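Local coordinates for uncharacterized protein (Corynebacterium glutamicum, PDB 2NSF) that binds zinc and catalyses the mycothiol-dependent cis-trans isomerization of maleylpyruvate, at residues T194-W197 and T198-A202; A154-T157 and L158-S162; A74-A77 and I78-N82; E62-R66 and S67-A71; T40-Y43 and S44-L47. All blocks are in the same frame, centred on the assembly; numbering follows the deposited sequence.

In the fold
Contacts 2 to 5 lie on or at the start of three helices: 66-89 and 156-171 supply the zinc ligands, and 29-49 packs beside them. Contact 1 closes helix 183-199 in the C-terminal part of the chain, its centre about 17 Å from the chain centre. Contact 2 is wholly buried and contact 3 largely so; they touch where R161 meets N76. Contacts 1, 4 and 5 are partly buried, contact 1 having the most exposed residues. Contacts 3 and 4 share helix 66-89, and contact 5 meets contact 4 where L47 packs on I70. Contacts 2 and 4 use threonine at helix starts, contact 1 glycine at an end; contacts 3 and 5, within helices, mix backbone bonds with aromatic, aliphatic and polar groups.

Contact 1. Residues T194-W197 and T198-A202; sequences TQKW and TSQGA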
loop_
_atom_site.group_PDB
_atom_site.type_symbol
_atom_site.label_atom_id
_atom_site.label_comp_id
_atom_site.label_asym_id
_atom_site.label_seq_id
_atom_site.Cartn_x
_atom_site.Cartn_y
_atom_site.Cartn_z
ATOM N N THR A 194 -7.054 -10.777 -1.240
ATOM C CA THR A 194 -7.962 -11.907 -1.131
ATOM C C THR A 194 -7.410 -12.979 -0.200
ATOM O O THR A 194 -8.176 -13.706 0.434
ATOM C CB THR A 194 -8.315 -12.490 -2.526
ATOM O OG1 THR A 194 -7.123 -12.835 -3.236
ATOM C CG2 THR A 194 -9.102 -11.459 -3.329
ATOM N N GLN A 195 -6.088 -13.066 -0.095
ATOM C CA GLN A 195 -5.477 -14.030 0.818
ATOM C C GLN A 195 -5.770 -13.557 2.239
ATOM O O GLN A 195 -6.078 -14.361 3.124
ATOM C CB GLN A 195 -3.968 -14.102 0.602
ATOM C CG GLN A 195 -3.554 -14.947 -0.600
ATOM C CD GLN A 195 -2.111 -14.734 -0.982
ATOM O OE1 GLN A 195 -1.434 -13.866 -0.428
ATOM N NE2 GLN A 195 -1.626 -15.515 -1.941
ATOM N N LYS A 196 -5.673 -12.249 2.457
ATOM C CA LYS A 196 -5.949 -11.696 3.778
ATOM C C LYS A 196 -7.401 -11.982 4.152
ATOM O O LYS A 196 -7.674 -12.464 5.252
ATOM C CB LYS A 196 -5.678 -10.186 3.815
ATOM C CG LYS A 196 -5.734 -9.612 5.225
ATOM C CD LYS A 196 -5.295 -8.155 5.279
ATOM C CE LYS A 196 -5.186 -7.682 6.724
ATOM N NZ LYS A 196 -4.696 -6.277 6.827
ATOM N N TRP A 197 -8.334 -11.700 3.245
ATOM C CA TRP A 197 -9.749 -11.964 3.515
ATOM C C TRP A 197 -9.957 -13.440 3.841
ATOM O O TRP A 197 -10.674 -13.788 4.776
ATOM C CB TRP A 197 -10.629 -11.615 2.314
ATOM C CG TRP A 197 -10.672 -10.159 1.959
ATOM C CD1 TRP A 197 -10.296 -9.104 2.744
ATOM C CD2 TRP A 197 -11.162 -9.595 0.737
ATOM N NE1 TRP A 197 -10.520 -7.918 2.083
ATOM C CE2 TRP A 197 -11.051 -8.191 0.848
ATOM C CE3 TRP A 197 -11.685 -10.141 -0.446
ATOM C CZ2 TRP A 197 -11.446 -7.323 -0.179
ATOM C CZ3 TRP A 197 -12.079 -9.276 -1.471
ATOM C CH2 TRP A 197 -11.954 -7.883 -1.325
ATOM N N THR A 198 -9.338 -14.307 3.049
ATOM C CA THR A 198 -9.467 -15.743 3.266
ATOM C C THR A 198 -9.009 -16.123 4.665
ATOM O O THR A 198 -9.699 -16.865 5.375
ATOM C CB THR A 198 -8.628 -16.542 2.252
ATOM O OG1 THR A 198 -9.105 -16.292 0.925
ATOM C CG2 THR A 198 -8.725 -18.033 2.550
ATOM N N SER A 199 -7.853 -15.611 5.066
ATOM C CA SER A 199 -7.318 -15.929 6.382
ATOM C C SER A 199 -8.263 -15.490 7.495
ATOM O O SER A 199 -8.287 -16.099 8.560
ATOM C CB SER A 199 -5.948 -15.274 6.581
ATOM O OG SER A 199 -6.052 -13.865 6.717
ATOM N N GLN A 200 -9.049 -14.445 7.240
ATOM C CA GLN A 200 -9.982 -13.922 8.237
ATOM C C GLN A 200 -11.382 -14.517 8.087
ATOM O O GLN A 200 -12.289 -14.189 8.853
ATOM C CB GLN A 200 -10.081 -12.393 8.122
ATOM C CG GLN A 200 -8.753 -11.660 7.958
ATOM C CD GLN A 200 -8.937 -10.221 7.476
ATOM O OE1 GLN A 200 -9.666 -9.966 6.508
ATOM N NE2 GLN A 200 -8.275 -9.278 8.136
ATOM N N GLY A 201 -11.564 -15.396 7.107
ATOM C CA GLY A 201 -12.871 -15.987 6.891
ATOM C C GLY A 201 -13.841 -14.981 6.292
ATOM O O GLY A 201 -15.058 -15.165 6.345
ATOM N N ALA A 202 -13.298 -13.922 5.702
ATOM C CA ALA A 202 -14.111 -12.870 5.101
ATOM C C ALA A 202 -14.387 -13.100 3.619
ATOM O O ALA A 202 -13.661 -13.829 2.943
ATOM C CB ALA A 202 -13.434 -11.523 5.293
#
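T198 and S199 both turn their hydroxyls back onto carbonyls of the preceding turn, in two different ways. T198 N and T198 OG1 both donate to T194 O and arrive from opposite faces of its carbonyl plane, OG1 at 2.8 Å. The T198 hydroxyl lies beside its own backbone N (chi1 -63°), which is how a threonine within a helix reaches the carbonyl four residues back. S199 N bonds to Q195 O in the usual helical manner, but S199 OG, set between its backbone N and carbonyl carbon (chi1 71°), swings to K196 O at 2.6 Å. That carbonyl also accepts from Q200 N, so two donors grip it where the helix is ending. Q200 then folds its side chain back over the same carbonyl, with CG 3.0 Å from K196 O. Its amide runs past the aliphatic part of K196, NE2 3.8 Å from CE, while Q200 OE1 sits at the edge of the W197 indole, near the ring plane and 3.9 Å from CD1. G201 takes a positive phi of 73°, a conformation that glycine adopts easily, and its N bonds to T198 O. A202 N donates to W197 O at 2.8 Å, and the A202 methyl packs on W197 CB, 4.1 Å away. Beyond these segments W197 lies on P257, P258 and L206, with NE1 weakly bonded to R259 O: a large, mostly apolar ring on the inward side of an otherwise exposed helix end. Positive phi at G201 with two bonds back into the last turn is a Schellman motif, here the C-terminal cap of helix 183-199.

Contact 2. Residues A154-T157 and L158-S162; sequences ASET and LWMRS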
loop_
_atom_site.group_PDB
_atom_site.type_symbol
_atom_site.label_atom_id
_atom_site.label_comp_id
_atom_site.label_asym_id
_atom_site.label_seq_id
_atom_site.Cartn_x
_atom_site.Cartn_y
_atom_site.Cartn_z
ATOM N N ALA A 154 13.307 -8.816 5.965
ATOM C CA ALA A 154 13.410 -7.358 5.857
ATOM C C ALA A 154 13.100 -6.847 4.453
ATOM O O ALA A 154 12.612 -5.727 4.286
ATOM C CB ALA A 154 14.799 -6.905 6.282
ATOM N N SER A 155 13.389 -7.666 3.447
ATOM C CA SER A 155 13.135 -7.300 2.059
ATOM C C SER A 155 11.666 -6.974 1.820
ATOM O O SER A 155 11.323 -6.315 0.840
ATOM C CB SER A 155 13.564 -8.439 1.131
ATOM O OG SER A 155 12.985 -9.658 1.546
ATOM N N GLU A 156 10.803 -7.445 2.713
ATOM C CA GLU A 156 9.369 -7.198 2.601
ATOM C C GLU A 156 9.070 -5.696 2.603
ATOM O O GLU A 156 8.028 -5.273 2.107
ATOM C CB GLU A 156 8.624 -7.861 3.763
ATOM C CG GLU A 156 7.110 -7.971 3.590
ATOM C CD GLU A 156 6.700 -9.190 2.774
ATOM O OE1 GLU A 156 7.585 -10.008 2.444
ATOM O OE2 GLU A 156 5.493 -9.333 2.473
ATOM N N THR A 157 9.978 -4.896 3.159
ATOM C CA THR A 157 9.759 -3.449 3.208
ATOM C C THR A 157 9.680 -2.852 1.808
ATOM O O THR A 157 9.057 -1.815 1.609
ATOM C CB THR A 157 10.873 -2.713 3.988
ATOM O OG1 THR A 157 12.133 -2.910 3.336
ATOM C CG2 THR A 157 10.948 -3.224 5.424
ATOM N N LEU A 158 10.318 -3.502 0.840
ATOM C CA LEU A 158 10.274 -3.010 -0.532
ATOM C C LEU A 158 8.842 -3.149 -1.047
ATOM O O LEU A 158 8.324 -2.265 -1.730
ATOM C CB LEU A 158 11.238 -3.806 -1.414
ATOM C CG LEU A 158 12.724 -3.694 -1.048
ATOM C CD1 LEU A 158 13.515 -4.720 -1.838
ATOM C CD2 LEU A 158 13.234 -2.281 -1.326
ATOM N N TRP A 159 8.203 -4.263 -0.705
ATOM C CA TRP A 159 6.825 -4.515 -1.115
ATOM C C TRP A 159 5.880 -3.624 -0.315
ATOM O O TRP A 159 4.968 -2.999 -0.861
ATOM C CB TRP A 159 6.463 -5.985 -0.875
ATOM C CG TRP A 159 4.976 -6.260 -0.892
ATOM C CD1 TRP A 159 4.230 -6.775 0.129
ATOM C CD2 TRP A 159 4.064 -6.025 -1.974
ATOM N NE1 TRP A 159 2.912 -6.877 -0.246
ATOM C CE2 TRP A 159 2.781 -6.424 -1.533
ATOM C CE3 TRP A 159 4.203 -5.519 -3.275
ATOM C CZ2 TRP A 159 1.641 -6.332 -2.343
ATOM C CZ3 TRP A 159 3.064 -5.428 -4.085
ATOM C CH2 TRP A 159 1.804 -5.833 -3.614
ATOM N N MET A 160 6.104 -3.567 0.991
ATOM C CA MET A 160 5.254 -2.759 1.855
ATOM C C MET A 160 5.250 -1.298 1.427
ATOM O O MET A 160 4.195 -0.666 1.368
ATOM C CB MET A 160 5.725 -2.887 3.304
ATOM C CG MET A 160 5.555 -4.288 3.864
ATOM S SD MET A 160 6.548 -4.559 5.340
ATOM C CE MET A 160 5.536 -3.779 6.566
ATOM N N ARG A 161 6.422 -0.757 1.123
ATOM C CA ARG A 161 6.485 0.638 0.700
ATOM C C ARG A 161 5.797 0.808 -0.653
ATOM O O ARG A 161 5.096 1.796 -0.875
ATOM C CB ARG A 161 7.933 1.116 0.621
ATOM C CG ARG A 161 8.074 2.603 0.282
ATOM C CD ARG A 161 7.388 3.492 1.323
ATOM N NE ARG A 161 7.670 4.907 1.086
ATOM C CZ ARG A 161 7.108 5.909 1.756
ATOM N NH1 ARG A 161 6.222 5.662 2.714
ATOM N NH2 ARG A 161 7.428 7.163 1.464
ATOM N N SER A 162 5.987 -0.152 -1.552
ATOM C CA SER A 162 5.356 -0.081 -2.868
ATOM C C SER A 162 3.832 0.002 -2.748
ATOM O O SER A 162 3.195 0.780 -3.460
ATOM C CB SER A 162 5.747 -1.296 -3.722
ATOM O OG SER A 162 7.124 -1.255 -4.074
#
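E156 and M160, one turn apart, meet through their aliphatic parts: E156 CG lies 3.9 Å from M160 SD, the two chains crossing at about a right angle. The M160 side chain also lies against the backbone, its CG 3.2 Å from E156 O. Toward W159, E156 runs side by side with the indole, its OE2 3.7 Å from W159 CD1 and the carboxylate turned 81° from the ring plane. The bend at chi2 (84°) turns the carboxylate to W159 while CG stays against SD; OE2 also has a long, weak ion pair with R150. Underneath, M160 N donates to E156 O at 2.8 Å in a nearly straight bond, and R161 N to T157 O from above the carbonyl plane. T157 OG1 adds a second donor to A154 O, beside T157 N, and so is satisfied in a buried place; S162 OG similarly joins S162 N on L158 O, from the opposite face. Farther out, W132 bonds to T157 OG1, E192 holds W159 NE1, and R161 NH1 is bonded to V73 O. The arrangement is the buried first turns of helix 156-171, which farther along carries the zinc ligands E164 and H168.

Contact 3. Residues A74-A77 and I78-N82; sequences AYNA and IALCN. With SO4 (sulfate ion), chain C.
I78, A77 and N76 bury the most surface here, and each does so differently. I78 reaches back along the helix: its CG1 lies beside its own backbone N (chi1 -70°), which brings CG1 to 3.5 Å from A74 O and CD1 to 4.1 Å from Y75 CD1. The isoleucine and the phenol run side by side, pointing the same way, so that exposed I78 flanks the buried ring and shields it at the border with solvent. Y75 itself packs against E105 and I106 of helix 99-109. A77, by contrast, has only a methyl group, small enough for the buried face where it meets S124 of helix 114-133 and R161 of helix 156-171; its carbonyl accepts C81 N at 3.0 Å. N76 is the polar member. Its CG stands opposite its backbone N (chi1 167°), which carries the amide off the helix toward the zinc site. There OD1 rests 3.6 Å from L80 CD1, the two side chains crossing obliquely, and accepts a hydrogen bond from R161 NH1, while ND2 donates to O4 of a bound sulfate at 2.9 Å with an N-H...O angle of 166°. The helix turn, with L80 N bonded to N76 O at 2.9 Å, brings the leucine next to the asparagine. Sulfate, probably from the crystallisation liquor, is also held by Y96 and R102. Because R161 can only donate to OD1, the amide is fixed in its rotation with its NH2 turned to the anion, consistent with a site that favours negatively charged groups near the zinc ion.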
loop_
_atom_site.group_PDB
_atom_site.type_symbol
_atom_site.label_atom_id
_atom_site.label_comp_id
_atom_site.label_asym_id
_atom_site.label_seq_id
_atom_site.Cartn_x
_atom_site.Cartn_y
_atom_site.Cartn_z
ATOM N N ALA A 74 4.780 9.684 5.127
ATOM C CA ALA A 74 6.100 9.962 5.684
ATOM C C ALA A 74 6.360 9.087 6.908
ATOM O O ALA A 74 7.440 8.518 7.049
ATOM C CB ALA A 74 6.218 11.445 6.061
ATOM N N TYR A 75 5.374 8.982 7.795
ATOM C CA TYR A 75 5.561 8.168 8.993
ATOM C C TYR A 75 5.730 6.692 8.636
ATOM O O TYR A 75 6.369 5.934 9.370
ATOM C CB TYR A 75 4.401 8.384 9.974
ATOM C CG TYR A 75 4.372 9.797 10.527
ATOM C CD1 TYR A 75 5.523 10.373 11.065
ATOM C CD2 TYR A 75 3.207 10.565 10.488
ATOM C CE1 TYR A 75 5.524 11.681 11.550
ATOM C CE2 TYR A 75 3.195 11.885 10.974
ATOM C CZ TYR A 75 4.361 12.429 11.500
ATOM O OH TYR A 75 4.372 13.722 11.975
ATOM N N ASN A 76 5.163 6.282 7.507
ATOM C CA ASN A 76 5.317 4.901 7.072
ATOM C C ASN A 76 6.765 4.697 6.629
ATOM O O ASN A 76 7.368 3.675 6.934
ATOM C CB ASN A 76 4.339 4.581 5.928
ATOM C CG ASN A 76 4.659 3.272 5.232
ATOM O OD1 ASN A 76 5.404 3.250 4.253
ATOM N ND2 ASN A 76 4.111 2.170 5.743
ATOM N N ALA A 77 7.336 5.673 5.923
ATOM C CA ALA A 77 8.724 5.555 5.486
ATOM C C ALA A 77 9.613 5.401 6.717
ATOM O O ALA A 77 10.527 4.581 6.740
ATOM C CB ALA A 77 9.143 6.790 4.685
ATOM N N ILE A 78 9.336 6.206 7.736
ATOM C CA ILE A 78 10.099 6.155 8.978
ATOM C C ILE A 78 9.940 4.787 9.651
ATOM O O ILE A 78 10.908 4.216 10.151
ATOM C CB ILE A 78 9.638 7.274 9.939
ATOM C CG1 ILE A 78 10.079 8.633 9.386
ATOM C CG2 ILE A 78 10.202 7.039 11.340
ATOM C CD1 ILE A 78 9.464 9.832 10.102
ATOM N N ALA A 79 8.718 4.259 9.644
ATOM C CA ALA A 79 8.455 2.963 10.256
ATOM C C ALA A 79 9.228 1.854 9.549
ATOM O O ALA A 79 9.716 0.918 10.189
ATOM C CB ALA A 79 6.958 2.666 10.235
ATOM N N LEU A 80 9.353 1.960 8.228
ATOM C CA LEU A 80 10.079 0.959 7.462
ATOM C C LEU A 80 11.578 1.083 7.715
ATOM O O LEU A 80 12.315 0.101 7.627
ATOM C CB LEU A 80 9.758 1.096 5.967
ATOM C CG LEU A 80 8.301 0.762 5.618
ATOM C CD1 LEU A 80 8.095 0.905 4.118
ATOM C CD2 LEU A 80 7.964 -0.663 6.060
ATOM N N CYS A 81 12.030 2.294 8.029
ATOM C CA CYS A 81 13.438 2.501 8.344
ATOM C C CYS A 81 13.757 1.714 9.607
ATOM O O CYS A 81 14.829 1.129 9.725
ATOM C CB CYS A 81 13.736 3.976 8.598
ATOM S SG CYS A 81 13.944 4.956 7.110
ATOM N N ASN A 82 12.821 1.705 10.551
ATOM C CA ASN A 82 13.026 0.975 11.797
ATOM C C ASN A 82 13.269 -0.501 11.520
ATOM O O ASN A 82 14.181 -1.105 12.093
ATOM C CB ASN A 82 11.824 1.133 12.732
ATOM C CG ASN A 82 11.733 2.522 13.331
ATOM O OD1 ASN A 82 12.739 3.231 13.435
ATOM N ND2 ASN A 82 10.534 2.913 13.745
HETATM S S SO4 C . 1.129 1.171 8.314
HETATM O O1 SO4 C . -0.022 1.981 7.878
HETATM O O2 SO4 C . 0.986 0.884 9.754
HETATM O O3 SO4 C . 1.159 -0.106 7.567
HETATM O O4 SO4 C . 2.378 1.906 8.062
#

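Contact 4. Residues E62-R66 and S67-A71; sequences EGWTR and SHLIA
H68 CB stands over one face of the W64 indole, 3.6 Å from the centroid of its five-membered ring and 19° off the normal, a CH-pi contact. The imidazole itself lies nearly parallel to that ring, planes 16° apart, but slid aside so that the two barely overlap. The six-membered part of the indole reaches on to L69, CZ3 being 4.1 Å from L69 CD1, a flexible aliphatic partner for a broad ring. Among the hydrogen bonds, T65 OG1 meets H68 ND1 at 2.8 Å, at the imidazole edge and near its plane; the threonine hydroxyl sits between its own N and carbonyl carbon (chi1 61°), which turns it to the histidine. T65 is the N-cap residue of helix 66-89, and its carbonyl accepts L69 N at 3.3 Å within the carbonyl plane. I70 N donates to R66 O at 2.8 Å, almost straight. The charged end of R66 reaches neighbouring loops, with a salt bridge to E57 and a bond from NE to L172 O. In sum, the bonded T65-H68 pair is consistent with steadying the W64 indole, which meets the zinc ligand H72.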
loop_
_atom_site.group_PDB
_atom_site.type_symbol
_atom_site.label_atom_id
_atom_site.label_comp_id
_atom_site.label_asym_id
_atom_site.label_seq_id
_atom_site.Cartn_x
_atom_site.Cartn_y
_atom_site.Cartn_z
ATOM N N GLU A 62 -11.860 8.649 3.406
ATOM C CA GLU A 62 -12.797 9.187 4.384
ATOM C C GLU A 62 -12.163 9.438 5.750
ATOM O O GLU A 62 -11.480 8.573 6.300
ATOM C CB GLU A 62 -13.981 8.230 4.527
ATOM C CG GLU A 62 -15.203 8.844 5.181
ATOM C CD GLU A 62 -16.356 7.866 5.277
ATOM O OE1 GLU A 62 -16.195 6.827 5.952
ATOM O OE2 GLU A 62 -17.419 8.132 4.674
ATOM N N GLY A 63 -12.389 10.632 6.291
ATOM C CA GLY A 63 -11.846 10.975 7.594
ATOM C C GLY A 63 -10.440 11.549 7.573
ATOM O O GLY A 63 -9.930 11.989 8.603
ATOM N N TRP A 64 -9.813 11.551 6.401
ATOM C CA TRP A 64 -8.457 12.068 6.266
ATOM C C TRP A 64 -8.351 13.206 5.268
ATOM O O TRP A 64 -8.768 13.080 4.120
ATOM C CB TRP A 64 -7.503 10.957 5.823
ATOM C CG TRP A 64 -6.833 10.214 6.938
ATOM C CD1 TRP A 64 -7.168 10.238 8.263
ATOM C CD2 TRP A 64 -5.730 9.306 6.816
ATOM N NE1 TRP A 64 -6.342 9.399 8.973
ATOM C CE2 TRP A 64 -5.453 8.817 8.113
ATOM C CE3 TRP A 64 -4.953 8.862 5.741
ATOM C CZ2 TRP A 64 -4.427 7.897 8.359
ATOM C CZ3 TRP A 64 -3.934 7.949 5.987
ATOM C CH2 TRP A 64 -3.681 7.477 7.288
ATOM N N THR A 65 -7.794 14.323 5.713
ATOM C CA THR A 65 -7.589 15.443 4.814
ATOM C C THR A 65 -6.317 15.040 4.088
ATOM O O THR A 65 -5.696 14.036 4.444
ATOM C CB THR A 65 -7.358 16.755 5.588
ATOM O OG1 THR A 65 -6.179 16.634 6.397
ATOM C CG2 THR A 65 -8.552 17.056 6.482
ATOM N N ARG A 66 -5.917 15.792 3.073
ATOM C CA ARG A 66 -4.693 15.440 2.374
ATOM C C ARG A 66 -3.514 15.476 3.344
ATOM O O ARG A 66 -2.608 14.651 3.258
ATOM C CB ARG A 66 -4.446 16.394 1.206
ATOM C CG ARG A 66 -5.390 16.208 0.026
ATOM C CD ARG A 66 -4.834 16.960 -1.176
ATOM N NE ARG A 66 -5.564 16.705 -2.413
ATOM C CZ ARG A 66 -6.749 17.227 -2.710
ATOM N NH1 ARG A 66 -7.357 18.040 -1.856
ATOM N NH2 ARG A 66 -7.318 16.946 -3.874
ATOM N N SER A 67 -3.538 16.424 4.278
ATOM C CA SER A 67 -2.466 16.546 5.262
ATOM C C SER A 67 -2.286 15.254 6.057
ATOM O O SER A 67 -1.159 14.845 6.322
ATOM C CB SER A 67 -2.746 17.704 6.224
ATOM O OG SER A 67 -2.589 18.954 5.568
ATOM N N HIS A 68 -3.393 14.626 6.445
ATOM C CA HIS A 68 -3.324 13.375 7.198
ATOM C C HIS A 68 -2.639 12.306 6.348
ATOM O O HIS A 68 -1.762 11.583 6.822
ATOM C CB HIS A 68 -4.722 12.870 7.576
ATOM C CG HIS A 68 -5.384 13.644 8.676
ATOM N ND1 HIS A 68 -6.109 14.792 8.448
ATOM C CD2 HIS A 68 -5.459 13.410 10.008
ATOM C CE1 HIS A 68 -6.607 15.231 9.591
ATOM N NE2 HIS A 68 -6.228 14.409 10.553
ATOM N N LEU A 69 -3.052 12.209 5.089
ATOM C CA LEU A 69 -2.485 11.224 4.172
ATOM C C LEU A 69 -1.004 11.463 3.915
ATOM O O LEU A 69 -0.192 10.537 3.950
ATOM C CB LEU A 69 -3.253 11.245 2.845
ATOM C CG LEU A 69 -2.710 10.345 1.731
ATOM C CD1 LEU A 69 -2.786 8.886 2.166
ATOM C CD2 LEU A 69 -3.502 10.569 0.455
ATOM N N ILE A 70 -0.646 12.714 3.652
ATOM C CA ILE A 70 0.740 13.067 3.386
ATOM C C ILE A 70 1.617 12.749 4.594
ATOM O O ILE A 70 2.732 12.245 4.444
ATOM C CB ILE A 70 0.840 14.566 3.002
ATOM C CG1 ILE A 70 0.122 14.781 1.663
ATOM C CG2 ILE A 70 2.296 15.004 2.899
ATOM C CD1 ILE A 70 -0.239 16.234 1.368
ATOM N N ALA A 71 1.107 13.041 5.788
ATOM C CA ALA A 71 1.846 12.763 7.014
ATOM C C ALA A 71 2.030 11.259 7.150
ATOM O O ALA A 71 3.123 10.780 7.424
ATOM C CB ALA A 71 1.091 13.311 8.221
#

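Contact 5. Residues T40-Y43 and S44-L47; sequences TSHY and SRQL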
loop_
_atom_site.group_PDB
_atom_site.type_symbol
_atom_site.label_atom_id
_atom_site.label_comp_id
_atom_site.label_asym_id
_atom_site.label_seq_id
_atom_site.Cartn_x
_atom_site.Cartn_y
_atom_site.Cartn_z
ATOM N N THR A 40 7.445 5.799 -5.631
ATOM C CA THR A 40 7.669 6.972 -4.799
ATOM C C THR A 40 7.719 8.220 -5.677
ATOM O O THR A 40 7.132 9.242 -5.335
ATOM C CB THR A 40 8.977 6.852 -3.996
ATOM O OG1 THR A 40 8.932 5.668 -3.185
ATOM C CG2 THR A 40 9.156 8.066 -3.091
ATOM N N SER A 41 8.397 8.131 -6.819
ATOM C CA SER A 41 8.474 9.279 -7.722
ATOM C C SER A 41 7.088 9.602 -8.270
ATOM O O SER A 41 6.749 10.766 -8.467
ATOM C CB SER A 41 9.438 9.000 -8.876
ATOM O OG SER A 41 10.767 8.849 -8.408
ATOM N N HIS A 42 6.297 8.558 -8.514
ATOM C CA HIS A 42 4.933 8.696 -9.019
ATOM C C HIS A 42 4.091 9.417 -7.969
ATOM O O HIS A 42 3.353 10.357 -8.277
ATOM C CB HIS A 42 4.365 7.300 -9.314
ATOM C CG HIS A 42 2.919 7.291 -9.701
ATOM N ND1 HIS A 42 2.443 7.912 -10.837
ATOM C CD2 HIS A 42 1.848 6.696 -9.123
ATOM C CE1 HIS A 42 1.143 7.698 -10.941
ATOM N NE2 HIS A 42 0.758 6.962 -9.913
ATOM N N TYR A 43 4.208 8.976 -6.721
ATOM C CA TYR A 43 3.486 9.601 -5.621
ATOM C C TYR A 43 3.923 11.070 -5.484
ATOM O O TYR A 43 3.088 11.964 -5.353
ATOM C CB TYR A 43 3.775 8.851 -4.312
ATOM C CG TYR A 43 3.227 9.536 -3.078
ATOM C CD1 TYR A 43 1.911 9.333 -2.665
ATOM C CD2 TYR A 43 4.018 10.418 -2.345
ATOM C CE1 TYR A 43 1.396 9.992 -1.543
ATOM C CE2 TYR A 43 3.516 11.083 -1.228
ATOM C CZ TYR A 43 2.209 10.864 -0.835
ATOM O OH TYR A 43 1.705 11.512 0.267
ATOM N N SER A 44 5.229 11.307 -5.523
ATOM C CA SER A 44 5.754 12.666 -5.380
ATOM C C SER A 44 5.261 13.601 -6.481
ATOM O O SER A 44 5.042 14.788 -6.236
ATOM C CB SER A 44 7.284 12.642 -5.335
ATOM O OG SER A 44 7.736 11.988 -4.158
ATOM N N ARG A 45 5.085 13.082 -7.692
ATOM C CA ARG A 45 4.573 13.917 -8.777
ATOM C C ARG A 45 3.147 14.358 -8.448
ATOM O O ARG A 45 2.753 15.488 -8.743
ATOM C CB ARG A 45 4.585 13.162 -10.116
ATOM C CG ARG A 45 5.944 13.145 -10.801
ATOM C CD ARG A 45 5.841 12.648 -12.236
ATOM N NE ARG A 45 5.510 11.232 -12.313
ATOM C CZ ARG A 45 6.401 10.249 -12.221
ATOM N NH1 ARG A 45 7.685 10.530 -12.051
ATOM N NH2 ARG A 45 6.005 8.988 -12.310
ATOM N N GLN A 46 2.372 13.472 -7.833
ATOM C CA GLN A 46 0.998 13.804 -7.471
ATOM C C GLN A 46 0.968 14.834 -6.348
ATOM O O GLN A 46 0.126 15.728 -6.341
ATOM C CB GLN A 46 0.234 12.545 -7.046
ATOM C CG GLN A 46 0.218 11.462 -8.112
ATOM C CD GLN A 46 -0.246 11.983 -9.460
ATOM O OE1 GLN A 46 0.460 11.860 -10.462
ATOM N NE2 GLN A 46 -1.435 12.562 -9.493
ATOM N N LEU A 47 1.886 14.700 -5.395
ATOM C CA LEU A 47 1.952 15.638 -4.277
ATOM C C LEU A 47 2.323 17.017 -4.813
ATOM O O LEU A 47 1.812 18.039 -4.350
ATOM C CB LEU A 47 3.002 15.177 -3.260
ATOM C CG LEU A 47 3.210 16.077 -2.035
ATOM C CD1 LEU A 47 1.886 16.303 -1.307
ATOM C CD2 LEU A 47 4.230 15.434 -1.110
HETATM O O HOH W 1 3.447 8.509 -13.383
#
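The R45 guanidinium lies with one face against the backbone of the preceding turn: H42 CA is 3.4 Å above its plane and S41 O 3.7 Å above it, both offset toward the rim. R45 NH2 in turn sits at the edge of the H42 imidazole, near that ring's plane, the ring and guanidinium planes being 58° apart. The H42 ring is stacked on W166, and the Y43 ring meets that of H121. The bend of the arginine at chi3 (-69°) curls it back over the helix instead of out from it. These groups lie on helix 29-49, which packs against the two helices that supply the zinc ligands. On another side of that helix the Y43 phenol, its CG opposite the backbone N (chi1 172°), reaches I70 and V73 of helix 66-89 and the zinc ligand H168, a place for a large ring in a buried seam. Its own helical neighbour is L47, CE2 4.4 Å from CD2, and L47 N bonds to Y43 O within the carbonyl plane at 3.0 Å. Between T40 and S44, S44 N donates to T40 O at 2.8 Å, while S44 OG is bonded to H121 of helix 114-133, small polar groups fitting where the helix is only partly covered. R45 likewise suits the outer surface, where its charge can reach solvent. The nearby arginine charge, NH2 4.0 Å from H42 ND1, would probably disfavour protonation of the imidazole. Buried H42 has its ND1 partnered by a water 2.8 Å away, which accepts a hydrogen bond from R45 NH2 at 2.8 Å.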